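Local coordinates for conjugal transfer protein TRWB (Escherichia coli, PDB 1E9R) that probably couples DNA processing to type IV secretion during bacterial conjugation, as a hexameric P-loop ATPase resembling ring helicases and F1-ATPase, at residues 129-134 with 149-154; 156-161 with 170-175; 179-184 with 206-211. All coordinates share one frame; numbering follows the deposited sequence.

Interaction 1: residues 129-134 with 149-154; sequences RYALSV and YGRLLL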
loop_
_atom_site.group_PDB
_atom_site.type_symbol
_atom_site.label_atom_id
_atom_site.label_comp_id
_atom_site.label_asym_id
_atom_site.label_seq_id
_atom_site.Cartn_x
_atom_site.Cartn_y
_atom_site.Cartn_z
ATOM N N ARG B 129 33.387 -3.458 6.272
ATOM C CA ARG B 129 33.083 -2.282 7.047
ATOM C C ARG B 129 33.104 -1.008 6.193
ATOM O O ARG B 129 32.185 -0.195 6.247
ATOM C CB ARG B 129 34.109 -2.198 8.169
ATOM C CG ARG B 129 33.778 -1.257 9.267
ATOM C CD ARG B 129 34.810 -1.382 10.360
ATOM N NE ARG B 129 34.637 -0.321 11.341
ATOM C CZ ARG B 129 35.568 0.065 12.202
ATOM N NH1 ARG B 129 36.755 -0.530 12.211
ATOM N NH2 ARG B 129 35.311 1.057 13.045
ATOM N N TYR B 130 34.149 -0.835 5.392
ATOM C CA TYR B 130 34.250 0.365 4.569
ATOM C C TYR B 130 33.669 0.204 3.174
ATOM O O TYR B 130 33.516 1.181 2.444
ATOM C CB TYR B 130 35.705 0.874 4.529
ATOM C CG TYR B 130 36.176 1.314 5.899
ATOM C CD1 TYR B 130 35.682 2.480 6.477
ATOM C CD2 TYR B 130 37.009 0.504 6.675
ATOM C CE1 TYR B 130 35.991 2.826 7.800
ATOM C CE2 TYR B 130 37.324 0.844 8.001
ATOM C CZ TYR B 130 36.807 2.003 8.553
ATOM O OH TYR B 130 37.079 2.331 9.861
ATOM N N ALA B 131 33.336 -1.028 2.805
ATOM C CA ALA B 131 32.694 -1.271 1.517
ATOM C C ALA B 131 31.278 -0.686 1.690
ATOM O O ALA B 131 30.689 -0.125 0.764
ATOM C CB ALA B 131 32.629 -2.766 1.244
ATOM N N LEU B 132 30.762 -0.822 2.911
ATOM C CA LEU B 132 29.450 -0.319 3.300
ATOM C C LEU B 132 29.430 1.208 3.230
ATOM O O LEU B 132 28.367 1.807 3.122
ATOM C CB LEU B 132 29.148 -0.766 4.731
ATOM C CG LEU B 132 27.973 -1.664 5.108
ATOM C CD1 LEU B 132 27.412 -2.363 3.912
ATOM C CD2 LEU B 132 28.449 -2.660 6.140
ATOM N N SER B 133 30.605 1.834 3.301
ATOM C CA SER B 133 30.726 3.301 3.242
ATOM C C SER B 133 30.801 3.784 1.803
ATOM O O SER B 133 30.208 4.799 1.442
ATOM C CB SER B 133 31.983 3.772 3.975
ATOM O OG SER B 133 31.936 3.435 5.348
ATOM N N VAL B 134 31.546 3.044 0.988
ATOM C CA VAL B 134 31.716 3.365 -0.428
ATOM C C VAL B 134 30.415 3.118 -1.184
ATOM O O VAL B 134 30.018 3.910 -2.032
ATOM C CB VAL B 134 32.838 2.499 -1.052
ATOM C CG1 VAL B 134 32.943 2.767 -2.543
ATOM C CG2 VAL B 134 34.158 2.793 -0.359
ATOM N N TYR B 149 25.828 -7.097 -3.985
ATOM C CA TYR B 149 26.702 -7.768 -4.942
ATOM C C TYR B 149 27.881 -6.845 -5.216
ATOM O O TYR B 149 29.011 -7.305 -5.401
ATOM C CB TYR B 149 25.947 -8.041 -6.247
ATOM C CG TYR B 149 24.779 -8.993 -6.109
ATOM C CD1 TYR B 149 24.869 -10.127 -5.309
ATOM C CD2 TYR B 149 23.581 -8.761 -6.785
ATOM C CE1 TYR B 149 23.796 -11.010 -5.181
ATOM C CE2 TYR B 149 22.503 -9.637 -6.665
ATOM C CZ TYR B 149 22.618 -10.760 -5.859
ATOM O OH TYR B 149 21.554 -11.626 -5.725
ATOM N N GLY B 150 27.606 -5.541 -5.244
ATOM C CA GLY B 150 28.651 -4.554 -5.471
ATOM C C GLY B 150 29.717 -4.529 -4.378
ATOM O O GLY B 150 30.907 -4.394 -4.667
ATOM N N ARG B 151 29.295 -4.662 -3.121
ATOM C CA ARG B 151 30.225 -4.668 -2.003
ATOM C C ARG B 151 31.057 -5.931 -2.063
ATOM O O ARG B 151 32.239 -5.910 -1.724
ATOM C CB ARG B 151 29.476 -4.587 -0.671
ATOM C CG ARG B 151 28.552 -3.390 -0.607
ATOM C CD ARG B 151 28.202 -2.932 0.798
ATOM N NE ARG B 151 27.149 -1.923 0.727
ATOM C CZ ARG B 151 25.854 -2.214 0.746
ATOM N NH1 ARG B 151 25.473 -3.479 0.857
ATOM N NH2 ARG B 151 24.943 -1.256 0.608
ATOM N N LEU B 152 30.435 -7.032 -2.491
ATOM C CA LEU B 152 31.129 -8.314 -2.632
ATOM C C LEU B 152 32.230 -8.150 -3.682
ATOM O O LEU B 152 33.385 -8.486 -3.439
ATOM C CB LEU B 152 30.170 -9.418 -3.086
ATOM C CG LEU B 152 30.902 -10.706 -3.494
ATOM C CD1 LEU B 152 31.578 -11.334 -2.280
ATOM C CD2 LEU B 152 29.928 -11.679 -4.118
ATOM N N LEU B 153 31.861 -7.632 -4.851
ATOM C CA LEU B 153 32.824 -7.412 -5.918
ATOM C C LEU B 153 33.882 -6.408 -5.464
ATOM O O LEU B 153 35.070 -6.571 -5.748
ATOM C CB LEU B 153 32.118 -6.894 -7.173
ATOM C CG LEU B 153 33.025 -6.539 -8.358
ATOM C CD1 LEU B 153 33.879 -7.720 -8.724
ATOM C CD2 LEU B 153 32.188 -6.128 -9.543
ATOM N N LEU B 154 33.452 -5.376 -4.744
ATOM C CA LEU B 154 34.381 -4.371 -4.267
ATOM C C LEU B 154 35.376 -4.906 -3.254
ATOM O O LEU B 154 36.579 -4.815 -3.471
ATOM C CB LEU B 154 33.645 -3.193 -3.643
ATOM C CG LEU B 154 34.571 -2.062 -3.176
ATOM C CD1 LEU B 154 35.177 -1.352 -4.383
ATOM C CD2 LEU B 154 33.783 -1.075 -2.315
#
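Helices 126-134 and 141-163 meet obliquely here, their short segments running at 124° with axes 9.5 Å apart, and the packing is tight at one end and looser at the other. At the tight end L132 bends its CD1 back over one face of the R151 guanidinium, approaching NE of R151 to 3.2 Å and lying off-centre toward the rim. A chi1 of -118°, far from staggered, carries that methyl there and suggests a crowded fit. R151 runs extended from CG to NE; A131 O lies at the edge of its guanidinium, in plane. Three further groups hold the flat end: NE donates to V135 O, NH2 weakly to P136 O, and NH1 pairs with E144. The positive charge thus sits by carbonyls at the C-terminal end of helix 126-134, which would probably suit it. The other end is purely apolar and slacker, with CD2 of L154 3.9 Å from CB of V134 and 4.1 Å from CB of A131. Y130 and S133 rest on helix 252-269, so the pair lies where an all-helical insertion between strands 103-105 and 243-247 meets what is consistent with a RecA-like P-loop NTPase fold.

Interaction 2: residues 156-161 with 170-175; sequences ETAKKL and RELFHW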
loop_
_atom_site.group_PDB
_atom_site.type_symbol
_atom_site.label_atom_id
_atom_site.label_comp_id
_atom_site.label_asym_id
_atom_site.label_seq_id
_atom_site.Cartn_x
_atom_site.Cartn_y
_atom_site.Cartn_z
ATOM N N GLU B 156 36.349 -7.949 -2.422
ATOM C CA GLU B 156 37.240 -9.006 -2.891
ATOM C C GLU B 156 38.272 -8.473 -3.891
ATOM O O GLU B 156 39.446 -8.835 -3.818
ATOM C CB GLU B 156 36.440 -10.153 -3.509
ATOM C CG GLU B 156 35.679 -10.981 -2.480
ATOM C CD GLU B 156 36.559 -11.433 -1.313
ATOM O OE1 GLU B 156 37.584 -12.112 -1.548
ATOM O OE2 GLU B 156 36.227 -11.112 -0.153
ATOM N N THR B 157 37.848 -7.611 -4.811
ATOM C CA THR B 157 38.773 -7.045 -5.791
ATOM C C THR B 157 39.819 -6.199 -5.079
ATOM O O THR B 157 41.014 -6.373 -5.288
ATOM C CB THR B 157 38.039 -6.158 -6.821
ATOM O OG1 THR B 157 37.078 -6.948 -7.522
ATOM C CG2 THR B 157 39.021 -5.569 -7.828
ATOM N N ALA B 158 39.358 -5.285 -4.232
ATOM C CA ALA B 158 40.247 -4.404 -3.487
ATOM C C ALA B 158 41.174 -5.197 -2.579
ATOM O O ALA B 158 42.352 -4.869 -2.465
ATOM C CB ALA B 158 39.434 -3.415 -2.666
ATOM N N LYS B 159 40.649 -6.236 -1.938
ATOM C CA LYS B 159 41.455 -7.064 -1.042
ATOM C C LYS B 159 42.633 -7.707 -1.780
ATOM O O LYS B 159 43.736 -7.788 -1.241
ATOM C CB LYS B 159 40.594 -8.158 -0.411
ATOM C CG LYS B 159 41.248 -8.868 0.755
ATOM C CD LYS B 159 40.432 -10.089 1.194
ATOM C CE LYS B 159 38.989 -9.733 1.600
ATOM N NZ LYS B 159 38.206 -10.929 2.069
ATOM N N LYS B 160 42.396 -8.159 -3.012
ATOM C CA LYS B 160 43.442 -8.788 -3.824
ATOM C C LYS B 160 44.477 -7.774 -4.322
ATOM O O LYS B 160 45.678 -8.051 -4.312
ATOM C CB LYS B 160 42.830 -9.523 -5.018
ATOM C CG LYS B 160 43.852 -10.283 -5.851
ATOM C CD LYS B 160 43.194 -11.186 -6.900
ATOM C CE LYS B 160 44.240 -11.897 -7.758
ATOM N NZ LYS B 160 43.630 -12.843 -8.738
ATOM N N LEU B 161 44.009 -6.610 -4.766
ATOM C CA LEU B 161 44.899 -5.551 -5.223
ATOM C C LEU B 161 45.836 -5.152 -4.078
ATOM O O LEU B 161 47.033 -4.947 -4.279
ATOM C CB LEU B 161 44.088 -4.337 -5.679
ATOM C CG LEU B 161 43.360 -4.484 -7.013
ATOM C CD1 LEU B 161 42.483 -3.275 -7.243
ATOM C CD2 LEU B 161 44.372 -4.629 -8.140
ATOM N N ARG B 170 42.459 3.327 -9.434
ATOM C CA ARG B 170 42.356 3.251 -10.880
ATOM C C ARG B 170 42.301 1.778 -11.281
ATOM O O ARG B 170 41.490 1.383 -12.116
ATOM C CB ARG B 170 43.554 3.957 -11.512
ATOM C CG ARG B 170 43.307 4.512 -12.910
ATOM C CD ARG B 170 43.962 5.888 -13.076
ATOM N NE ARG B 170 43.058 6.982 -12.709
ATOM C CZ ARG B 170 43.430 8.256 -12.572
ATOM N NH1 ARG B 170 44.699 8.607 -12.763
ATOM N NH2 ARG B 170 42.530 9.185 -12.256
ATOM N N GLU B 171 43.156 0.964 -10.671
ATOM C CA GLU B 171 43.183 -0.474 -10.952
ATOM C C GLU B 171 41.879 -1.139 -10.506
ATOM O O GLU B 171 41.350 -2.027 -11.185
ATOM C CB GLU B 171 44.360 -1.146 -10.230
ATOM C CG GLU B 171 45.645 -1.228 -11.047
ATOM C CD GLU B 171 45.495 -2.117 -12.276
ATOM O OE1 GLU B 171 45.231 -3.335 -12.102
ATOM O OE2 GLU B 171 45.640 -1.594 -13.412
ATOM N N LEU B 172 41.384 -0.703 -9.350
ATOM C CA LEU B 172 40.146 -1.204 -8.776
ATOM C C LEU B 172 38.997 -0.877 -9.720
ATOM O O LEU B 172 38.146 -1.715 -10.003
ATOM C CB LEU B 172 39.901 -0.542 -7.419
ATOM C CG LEU B 172 38.654 -0.972 -6.654
ATOM C CD1 LEU B 172 38.703 -2.461 -6.336
ATOM C CD2 LEU B 172 38.576 -0.170 -5.382
ATOM N N PHE B 173 38.981 0.351 -10.214
ATOM C CA PHE B 173 37.928 0.765 -11.120
ATOM C C PHE B 173 38.005 0.022 -12.451
ATOM O O PHE B 173 36.973 -0.285 -13.049
ATOM C CB PHE B 173 38.013 2.269 -11.355
ATOM C CG PHE B 173 36.890 2.826 -12.185
ATOM C CD1 PHE B 173 35.637 3.036 -11.629
ATOM C CD2 PHE B 173 37.099 3.183 -13.513
ATOM C CE1 PHE B 173 34.609 3.602 -12.387
ATOM C CE2 PHE B 173 36.076 3.752 -14.282
ATOM C CZ PHE B 173 34.833 3.962 -13.719
ATOM N N HIS B 174 39.219 -0.270 -12.916
ATOM C CA HIS B 174 39.384 -0.967 -14.190
ATOM C C HIS B 174 38.778 -2.357 -14.119
ATOM O O HIS B 174 37.941 -2.746 -14.933
ATOM C CB HIS B 174 40.868 -1.097 -14.559
ATOM C CG HIS B 174 41.113 -1.996 -15.734
ATOM N ND1 HIS B 174 40.765 -1.647 -17.024
ATOM C CD2 HIS B 174 41.586 -3.265 -15.802
ATOM C CE1 HIS B 174 41.008 -2.664 -17.833
ATOM N NE2 HIS B 174 41.505 -3.658 -17.117
ATOM N N TRP B 175 39.229 -3.110 -13.133
ATOM C CA TRP B 175 38.760 -4.460 -12.940
ATOM C C TRP B 175 37.264 -4.561 -12.718
ATOM O O TRP B 175 36.588 -5.351 -13.369
ATOM C CB TRP B 175 39.498 -5.079 -11.757
ATOM C CG TRP B 175 40.882 -5.516 -12.104
ATOM C CD1 TRP B 175 42.065 -5.061 -11.570
ATOM C CD2 TRP B 175 41.232 -6.491 -13.087
ATOM N NE1 TRP B 175 43.126 -5.700 -12.169
ATOM C CE2 TRP B 175 42.642 -6.581 -13.103
ATOM C CE3 TRP B 175 40.486 -7.299 -13.959
ATOM C CZ2 TRP B 175 43.319 -7.447 -13.959
ATOM C CZ3 TRP B 175 41.156 -8.155 -14.802
ATOM C CH2 TRP B 175 42.561 -8.224 -14.800
#
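The W175 indole carries CD2 of its neighbour H174 over the centre of one face, 4.2 Å above the plane, and its ring also stacks with that of F187 from helix 181-188. Its pyrrole corner meets the opposite helix: CD2 of L161 comes obliquely to within 4.2 Å of CD1 of W175. Beside that corner, NE1 of W175 makes a weak, bent bond to OE1 of E171, one turn earlier, where the glutamate chain folds back at chi2. Away from the interface, within helix 141-163, the E156 carboxylate receives NZ of K159 on the syn lone pair of OE2 in a 3.0 Å salt bridge, while OE1 accepts from the backbone N of L192. The contact itself is mainly aliphatic. L172, its CG anti to the backbone N (chi1 -179°), sends CD1 across the other helix, 3.5 Å from CG2 of T157 and 3.9 Å from CB of A158. L161 answers with CD1 lying against the backbone of L172, 3.5 Å from its CA. T157 turns its methyl into the contact; its OG1 is engaged by L153 O, one turn back. With the segments at 136° and only a short link between helices 141-163 and 169-178, this is a splayed antiparallel helical hairpin, closed by aliphatic side chains next to its short link.

Interaction 3: residues 179-184 with 206-211; sequences ATFDDL and ALTSAR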
loop_
_atom_site.group_PDB
_atom_site.type_symbol
_atom_site.label_atom_id
_atom_site.label_comp_id
_atom_site.label_asym_id
_atom_site.label_seq_id
_atom_site.Cartn_x
_atom_site.Cartn_y
_atom_site.Cartn_z
ATOM N N ALA B 179 37.466 -4.019 -17.218
ATOM C CA ALA B 179 37.936 -5.308 -17.698
ATOM C C ALA B 179 36.732 -6.084 -18.204
ATOM O O ALA B 179 35.634 -5.920 -17.685
ATOM C CB ALA B 179 38.616 -6.072 -16.574
ATOM N N THR B 180 36.924 -6.921 -19.219
ATOM C CA THR B 180 35.805 -7.698 -19.746
ATOM C C THR B 180 35.315 -8.659 -18.674
ATOM O O THR B 180 36.038 -9.002 -17.735
ATOM C CB THR B 180 36.189 -8.541 -20.987
ATOM O OG1 THR B 180 37.035 -9.620 -20.582
ATOM C CG2 THR B 180 36.911 -7.693 -22.021
ATOM N N PHE B 181 34.073 -9.089 -18.838
ATOM C CA PHE B 181 33.436 -10.015 -17.918
ATOM C C PHE B 181 34.353 -11.176 -17.609
ATOM O O PHE B 181 34.546 -11.541 -16.451
ATOM C CB PHE B 181 32.172 -10.565 -18.552
ATOM C CG PHE B 181 31.030 -10.731 -17.598
ATOM C CD1 PHE B 181 30.437 -9.619 -17.002
ATOM C CD2 PHE B 181 30.491 -11.987 -17.358
ATOM C CE1 PHE B 181 29.317 -9.755 -16.190
ATOM C CE2 PHE B 181 29.368 -12.132 -16.545
ATOM C CZ PHE B 181 28.780 -11.010 -15.963
ATOM N N ASP B 182 34.915 -11.756 -18.664
ATOM C CA ASP B 182 35.803 -12.899 -18.522
ATOM C C ASP B 182 37.103 -12.614 -17.795
ATOM O O ASP B 182 37.511 -13.394 -16.937
ATOM C CB ASP B 182 36.118 -13.501 -19.885
ATOM C CG ASP B 182 34.887 -14.050 -20.572
ATOM O OD1 ASP B 182 33.756 -13.803 -20.091
ATOM O OD2 ASP B 182 35.053 -14.729 -21.604
ATOM N N ASP B 183 37.768 -11.515 -18.135
ATOM C CA ASP B 183 39.024 -11.197 -17.473
ATOM C C ASP B 183 38.795 -10.947 -16.004
ATOM O O ASP B 183 39.627 -11.320 -15.174
ATOM C CB ASP B 183 39.671 -9.974 -18.101
ATOM C CG ASP B 183 40.162 -10.242 -19.500
ATOM O OD1 ASP B 183 40.774 -11.310 -19.712
ATOM O OD2 ASP B 183 39.944 -9.386 -20.384
ATOM N N LEU B 184 37.663 -10.312 -15.689
ATOM C CA LEU B 184 37.313 -10.019 -14.306
ATOM C C LEU B 184 37.218 -11.348 -13.586
ATOM O O LEU B 184 37.844 -11.552 -12.543
ATOM C CB LEU B 184 35.966 -9.314 -14.228
ATOM C CG LEU B 184 35.741 -8.411 -13.013
ATOM C CD1 LEU B 184 34.258 -8.097 -12.928
ATOM C CD2 LEU B 184 36.220 -9.068 -11.733
ATOM N N ALA B 206 24.006 -11.206 -11.331
ATOM C CA ALA B 206 24.500 -10.638 -10.088
ATOM C C ALA B 206 25.785 -9.852 -10.354
ATOM O O ALA B 206 25.924 -8.721 -9.897
ATOM C CB ALA B 206 24.748 -11.740 -9.083
ATOM N N LEU B 207 26.713 -10.441 -11.109
ATOM C CA LEU B 207 27.977 -9.770 -11.434
ATOM C C LEU B 207 27.684 -8.475 -12.180
ATOM O O LEU B 207 28.232 -7.425 -11.849
ATOM C CB LEU B 207 28.864 -10.652 -12.319
ATOM C CG LEU B 207 30.392 -10.562 -12.176
ATOM C CD1 LEU B 207 31.058 -10.941 -13.492
ATOM C CD2 LEU B 207 30.804 -9.169 -11.778
ATOM N N THR B 208 26.825 -8.563 -13.197
ATOM C CA THR B 208 26.449 -7.401 -13.995
ATOM C C THR B 208 25.920 -6.303 -13.095
ATOM O O THR B 208 26.260 -5.133 -13.272
ATOM C CB THR B 208 25.350 -7.737 -15.022
ATOM O OG1 THR B 208 25.897 -8.529 -16.076
ATOM C CG2 THR B 208 24.789 -6.481 -15.621
ATOM N N SER B 209 25.078 -6.684 -12.135
ATOM C CA SER B 209 24.505 -5.718 -11.201
ATOM C C SER B 209 25.575 -5.027 -10.367
ATOM O O SER B 209 25.538 -3.810 -10.174
ATOM C CB SER B 209 23.509 -6.405 -10.283
ATOM O OG SER B 209 22.348 -6.725 -11.010
ATOM N N ALA B 210 26.523 -5.815 -9.875
ATOM C CA ALA B 210 27.616 -5.293 -9.076
ATOM C C ALA B 210 28.368 -4.243 -9.893
ATOM O O ALA B 210 28.600 -3.138 -9.423
ATOM C CB ALA B 210 28.552 -6.437 -8.673
ATOM N N ARG B 211 28.734 -4.596 -11.125
ATOM C CA ARG B 211 29.464 -3.697 -12.022
ATOM C C ARG B 211 28.795 -2.332 -12.129
ATOM O O ARG B 211 29.448 -1.294 -12.052
ATOM C CB ARG B 211 29.561 -4.329 -13.410
ATOM C CG ARG B 211 30.266 -5.670 -13.408
ATOM C CD ARG B 211 31.730 -5.537 -13.802
ATOM N NE ARG B 211 31.934 -5.744 -15.232
ATOM C CZ ARG B 211 33.120 -5.736 -15.833
ATOM N NH1 ARG B 211 34.232 -5.519 -15.140
ATOM N NH2 ARG B 211 33.192 -5.996 -17.133
#
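F181 and L207 reach toward each other tip to tip, just inside the N-terminal end of helix 181-188, whose N-cap is T180: its OG1 accepts from the backbone N of D183 at 3.2 Å. CD1 of L207 sits over one face of the F181 ring in a CH-pi contact, 3.5 Å from the ring centroid and 18° off the normal. The T208 side chain crosses that of F181 at about a right angle, with OG1 coming obliquely to 3.6 Å from CE1 of F181; that hydroxyl also bonds to S204 O and to S200 of a third subunit, so the helical domain here borders a neighbouring copy. L184 and R211 likewise meet end to end, CD1 of L184 lying 3.4 Å from NH1 of R211. Bends at chi2 and chi3 of R211 bring its guanidinium end-on to one carbonyl, that of A179, which lies almost exactly in the guanidinium plane. An alanine in place of R211 would remove both donors and would probably loosen the join between the turn before helix 181-188 and helix 201-217. The two bonds differ in approach: NH1 meets A179 O at 2.9 Å on a lone pair in the carbonyl plane, whereas NH2, at 2.5 Å, comes nearly along the C=O axis.

Followed from the N terminus, the three contacts come in series, none nesting in or crossing another. Interaction 1 closes the mostly helical excursion 135-148, interaction 2 the short turn 162-169, and interaction 3 the longer link 185-205. Helix 141-163 serves the first two, and L154 CD1 meets L172 CD2 where they join. Helix 169-178 then passes directly into 181-188, with a probable hydrogen bond from A179 N to H174 O bridging interactions 2 and 3. Helix 201-217 returns to helix 141-163, its A210 packing on Y149, G150 and L153. Together they tie successive helices into one compact bundle, attached through 126-134 to the nucleotide-binding core.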